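Local atomic coordinates of cortical-lytic enzyme (Clostridium perfringens, PDB entry 5JIP), a protein that probably cleaves the glycan strands of spore-cortex peptidoglycan during germination, as a muramidase of glycoside hydrolase family 25. Residues P187-N192 with T200-T205; P174-M179 with D218-P223. All blocks are in the same frame, centred on the assembly; numbering follows the deposited sequence.

Both contacts involve the barrel sheet of the glycoside hydrolase domain, with centres about 7 Å apart. Along the chain the order is 174-179, 187-192, 200-205, 218-223, so both segments of contact 1 fall between those of contact 2. Strand 201-208 ties them together: it runs parallel to strand 175-178 and antiparallel to strand 217-221. A probable hydrogen bond from Gln203 N to Ile177 O, 2.8 Å, is part of the first pairing. Contact 2 reaches past strand 201-208 inside the barrel, joining its two neighbours. Contact 1 lies on the outside, where loop 187-192 folds back over that strand. The two contacts therefore lie on the two sides of the sheet at this strand.

Contact 1. Residues P187-N192 with T200-T205; sequences PRIPPN and TMWQFT
Trp202 sets its CG trans to the backbone N (chi1 168°), which carries the indole off the strand toward Pro190 and Ile189; in Ile189 the first torsion (53°) lodges CG1 between N and the carbonyl carbon and leaves CG2 to meet the ring. Pro190 makes the main contact. Its CG stands 3.4 Å from the centroid of the five-membered ring of Trp202, only 8° off the normal, a well-centred CH-pi contact. The neighbouring Pro190 CD reaches the benzene half, 3.7 Å from Trp202 CH2, so that two carbons of the proline ring bear on the same indole. This is the outer side of the TIM-type barrel: the connection from strand 175-178 to strand 201-208 holds no helix, and here the loop itself packs on the sheet. Farther along, Ile189 CG2 approaches Trp202 CH2 obliquely at 4.0 Å, while the carbonyl Arg188 O comes to 3.8 Å from that same CH2. Across the indole from Pro190, Phe204 CB sits 3.5 Å above the ring plane of Trp202, nearer the rim. A hydrogen bond from Trp202 NE1 to Met179 O fixes how the indole is turned, and Arg188 NH1 forms a salt bridge with Asp8 OD2.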
# COMPACT_ATOMS: atom_id res chain seq x y z
N PRO A 187 2.84 -22.00 25.34
CA PRO A 187 4.16 -21.48 24.96
C PRO A 187 4.40 -20.08 25.51
O PRO A 187 3.48 -19.38 25.93
CB PRO A 187 4.12 -21.48 23.42
CG PRO A 187 2.75 -21.86 23.03
CD PRO A 187 1.89 -21.96 24.23
N ARG A 188 5.68 -19.68 25.49
CA ARG A 188 6.09 -18.39 26.03
C ARG A 188 5.54 -17.23 25.21
O ARG A 188 5.25 -16.16 25.76
CB ARG A 188 7.62 -18.33 26.07
CG ARG A 188 8.22 -17.00 26.56
CD ARG A 188 9.77 -17.00 26.50
NE ARG A 188 10.28 -17.12 25.13
CZ ARG A 188 10.40 -16.11 24.28
NH1 ARG A 188 10.03 -14.88 24.66
NH2 ARG A 188 10.88 -16.33 23.04
N ILE A 189 5.50 -17.37 23.88
CA ILE A 189 4.98 -16.32 23.00
C ILE A 189 4.03 -16.96 22.00
O ILE A 189 4.03 -18.19 21.81
CB ILE A 189 6.12 -15.58 22.26
CG1 ILE A 189 7.05 -16.57 21.54
CG2 ILE A 189 6.91 -14.70 23.22
CD1 ILE A 189 8.06 -15.88 20.61
N PRO A 190 3.19 -16.17 21.33
CA PRO A 190 2.21 -16.74 20.42
C PRO A 190 2.89 -17.45 19.25
O PRO A 190 3.74 -16.86 18.55
CB PRO A 190 1.41 -15.51 19.94
CG PRO A 190 1.54 -14.51 21.08
CD PRO A 190 2.97 -14.72 21.54
N PRO A 191 2.56 -18.70 19.01
CA PRO A 191 3.03 -19.36 17.79
C PRO A 191 2.26 -18.85 16.59
O PRO A 191 1.15 -18.33 16.69
CB PRO A 191 2.73 -20.83 18.04
CG PRO A 191 1.53 -20.82 18.86
CD PRO A 191 1.67 -19.60 19.77
N ASN A 192 2.85 -19.07 15.42
CA ASN A 192 2.16 -18.74 14.17
C ASN A 192 1.12 -19.82 13.89
O ASN A 192 1.45 -21.01 13.86
CB ASN A 192 3.17 -18.58 13.03
CG ASN A 192 4.04 -17.30 13.17
OD1 ASN A 192 3.67 -16.31 13.84
ND2 ASN A 192 5.17 -17.30 12.50
N THR A 200 -1.70 -8.90 15.19
CA THR A 200 -1.78 -7.47 15.34
C THR A 200 -1.79 -7.07 16.81
O THR A 200 -1.14 -6.09 17.19
CB THR A 200 -3.03 -6.98 14.61
OG1 THR A 200 -2.88 -7.26 13.21
CG2 THR A 200 -3.28 -5.52 14.84
N MET A 201 -2.53 -7.81 17.64
CA MET A 201 -2.49 -7.63 19.10
C MET A 201 -2.44 -9.00 19.76
O MET A 201 -2.87 -10.00 19.19
CB MET A 201 -3.70 -6.85 19.61
CG MET A 201 -3.73 -5.41 19.16
SD MET A 201 -5.14 -4.45 19.83
CE MET A 201 -5.52 -5.24 21.36
N TRP A 202 -1.88 -9.01 20.96
CA TRP A 202 -1.72 -10.21 21.77
C TRP A 202 -2.23 -9.91 23.17
O TRP A 202 -1.66 -9.06 23.87
CB TRP A 202 -0.26 -10.65 21.79
CG TRP A 202 0.11 -11.71 22.80
CD1 TRP A 202 -0.70 -12.63 23.38
CD2 TRP A 202 1.42 -11.93 23.34
NE1 TRP A 202 0.03 -13.43 24.25
CE2 TRP A 202 1.33 -13.00 24.25
CE3 TRP A 202 2.66 -11.33 23.13
CZ2 TRP A 202 2.44 -13.48 24.95
CZ3 TRP A 202 3.76 -11.80 23.84
CH2 TRP A 202 3.64 -12.86 24.72
N GLN A 203 -3.33 -10.56 23.56
CA GLN A 203 -3.85 -10.50 24.92
C GLN A 203 -3.08 -11.53 25.73
O GLN A 203 -3.25 -12.73 25.53
CB GLN A 203 -5.34 -10.80 24.95
CG GLN A 203 -6.00 -10.45 26.27
CD GLN A 203 -7.44 -10.84 26.24
OE1 GLN A 203 -7.77 -12.01 26.25
NE2 GLN A 203 -8.32 -9.83 26.19
N PHE A 204 -2.17 -11.05 26.59
CA PHE A 204 -1.27 -11.95 27.30
C PHE A 204 -1.72 -12.25 28.72
O PHE A 204 -1.16 -13.15 29.35
CB PHE A 204 0.17 -11.38 27.30
CG PHE A 204 0.31 -10.07 28.02
CD1 PHE A 204 0.14 -8.87 27.34
CD2 PHE A 204 0.62 -10.04 29.37
CE1 PHE A 204 0.25 -7.66 27.99
CE2 PHE A 204 0.73 -8.82 30.04
CZ PHE A 204 0.53 -7.63 29.34
N THR A 205 -2.73 -11.56 29.24
CA THR A 205 -3.26 -11.91 30.54
C THR A 205 -4.70 -11.45 30.64
O THR A 205 -5.10 -10.50 29.96
CB THR A 205 -2.44 -11.30 31.68
OG1 THR A 205 -2.95 -11.74 32.93
CG2 THR A 205 -2.51 -9.80 31.62

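Contact 2. Residues P174-M179 with D218-P223; sequences PLWIAM and DLNWGP
Trp176 and Asn220 join two strands that are not neighbours in the sheet, since strand 201-208 runs between them. Going along 218-223, Asp218 comes first; its side chain lies against Gln203 and Asp206 of that intervening strand. Leu219 packs on Phe15 and Pro17. Asn220 then faces Trp176 and makes the one hydrogen bond across the contact: Trp176 NE1 donates to Asn220 OD1 at 2.8 Å, with a moderately bent N-H...O angle of 146°. The oxygen lies at the edge of the indole, near its plane. From the amide's side the approach is different, because NE1 stands 56° out of the carbonyl plane and the two flat groups are close to perpendicular. With chi1 at 178°, the Trp176 ring swings clear of its own N and lies beside the carbonyl carbon, with NE1 facing the amide. Asn220 ND2 comes within 3.8 Å of Trp176 CZ2 and is hydrogen-bonded to Asp18 OD1 and Gly16 O, so both ends of the amide are engaged and its rotation is set. Trp221 stacks on Phe204 and takes a cation-pi contact from Lys9. The strand ends at Trp221; beyond Gly222, Pro223 O is hydrogen-bonded to Thr14 OG1. Inside, Trp176 also meets Tyr149 edge-to-face and Tyr39 at an inclined angle. A MES molecule, probably from the crystallisation liquor, lies about 5 Å from the Trp176 side chain and may mark a pocket in the interior of this family 25 TIM-type barrel.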
# COMPACT_ATOMS: atom_id res chain seq x y z
N PRO A 174 -7.08 -8.82 10.38
CA PRO A 174 -6.19 -8.55 11.51
C PRO A 174 -6.55 -9.48 12.64
O PRO A 174 -7.73 -9.72 12.90
CB PRO A 174 -6.46 -7.07 11.85
CG PRO A 174 -7.07 -6.50 10.63
CD PRO A 174 -7.87 -7.65 10.00
N LEU A 175 -5.51 -10.00 13.31
CA LEU A 175 -5.67 -10.96 14.40
C LEU A 175 -5.29 -10.35 15.75
O LEU A 175 -4.16 -9.88 15.95
CB LEU A 175 -4.83 -12.21 14.17
CG LEU A 175 -4.85 -13.25 15.28
CD1 LEU A 175 -6.23 -13.83 15.43
CD2 LEU A 175 -3.83 -14.30 15.00
N TRP A 176 -6.23 -10.42 16.67
CA TRP A 176 -6.00 -10.15 18.09
C TRP A 176 -6.06 -11.51 18.80
O TRP A 176 -7.13 -12.10 18.97
CB TRP A 176 -7.05 -9.17 18.57
CG TRP A 176 -7.02 -8.78 20.01
CD1 TRP A 176 -6.12 -9.12 20.98
CD2 TRP A 176 -7.98 -7.95 20.64
NE1 TRP A 176 -6.46 -8.53 22.18
CE2 TRP A 176 -7.61 -7.82 22.00
CE3 TRP A 176 -9.14 -7.31 20.19
CZ2 TRP A 176 -8.37 -7.08 22.91
CZ3 TRP A 176 -9.88 -6.56 21.09
CH2 TRP A 176 -9.50 -6.45 22.43
N ILE A 177 -4.90 -12.04 19.15
CA ILE A 177 -4.83 -13.40 19.66
C ILE A 177 -4.65 -13.35 21.17
O ILE A 177 -3.86 -12.56 21.70
CB ILE A 177 -3.70 -14.22 19.01
CG1 ILE A 177 -3.86 -15.69 19.43
CG2 ILE A 177 -2.33 -13.65 19.36
CD1 ILE A 177 -2.97 -16.65 18.66
N ALA A 178 -5.41 -14.20 21.85
CA ALA A 178 -5.26 -14.38 23.29
C ALA A 178 -4.44 -15.63 23.55
O ALA A 178 -4.78 -16.71 23.06
CB ALA A 178 -6.62 -14.49 23.95
N MET A 179 -3.35 -15.49 24.31
CA MET A 179 -2.58 -16.61 24.82
C MET A 179 -1.96 -16.14 26.13
O MET A 179 -1.05 -15.30 26.11
CB MET A 179 -1.49 -17.06 23.86
CG MET A 179 -0.79 -18.31 24.42
SD MET A 179 0.76 -18.50 23.66
CE MET A 179 1.70 -17.22 24.50
N ASP A 218 -7.78 -7.41 31.59
CA ASP A 218 -7.19 -7.92 30.34
C ASP A 218 -6.17 -6.92 29.82
O ASP A 218 -6.48 -5.73 29.67
CB ASP A 218 -8.25 -8.12 29.25
CG ASP A 218 -9.29 -9.18 29.57
OD1 ASP A 218 -9.11 -9.99 30.50
OD2 ASP A 218 -10.31 -9.21 28.83
N LEU A 219 -4.96 -7.38 29.54
CA LEU A 219 -3.91 -6.51 29.01
C LEU A 219 -3.38 -7.05 27.69
O LEU A 219 -3.33 -8.27 27.46
CB LEU A 219 -2.77 -6.35 29.99
CG LEU A 219 -3.16 -5.69 31.33
CD1 LEU A 219 -1.96 -5.70 32.25
CD2 LEU A 219 -3.72 -4.27 31.12
N ASN A 220 -2.93 -6.14 26.84
CA ASN A 220 -2.65 -6.45 25.45
C ASN A 220 -1.40 -5.73 24.96
O ASN A 220 -1.18 -4.55 25.27
CB ASN A 220 -3.79 -6.01 24.53
CG ASN A 220 -5.13 -6.60 24.94
OD1 ASN A 220 -5.41 -7.75 24.66
ND2 ASN A 220 -5.98 -5.78 25.55
N TRP A 221 -0.61 -6.44 24.17
CA TRP A 221 0.40 -5.83 23.33
C TRP A 221 -0.17 -5.57 21.95
O TRP A 221 -0.91 -6.40 21.39
CB TRP A 221 1.65 -6.72 23.21
CG TRP A 221 2.30 -7.06 24.50
CD1 TRP A 221 2.40 -8.30 25.06
CD2 TRP A 221 2.94 -6.15 25.42
NE1 TRP A 221 3.07 -8.24 26.25
CE2 TRP A 221 3.40 -6.93 26.51
CE3 TRP A 221 3.18 -4.78 25.42
CZ2 TRP A 221 4.09 -6.37 27.58
CZ3 TRP A 221 3.85 -4.21 26.51
CH2 TRP A 221 4.31 -5.01 27.57
N GLY A 222 0.21 -4.43 21.38
CA GLY A 222 -0.22 -4.05 20.06
C GLY A 222 0.94 -3.82 19.11
O GLY A 222 2.11 -4.10 19.42
N PRO A 223 0.63 -3.27 17.94
CA PRO A 223 1.66 -2.92 16.96
C PRO A 223 2.65 -1.89 17.49
O PRO A 223 2.42 -1.21 18.48
CB PRO A 223 0.85 -2.34 15.78
CG PRO A 223 -0.56 -2.74 16.02
CD PRO A 223 -0.72 -2.89 17.50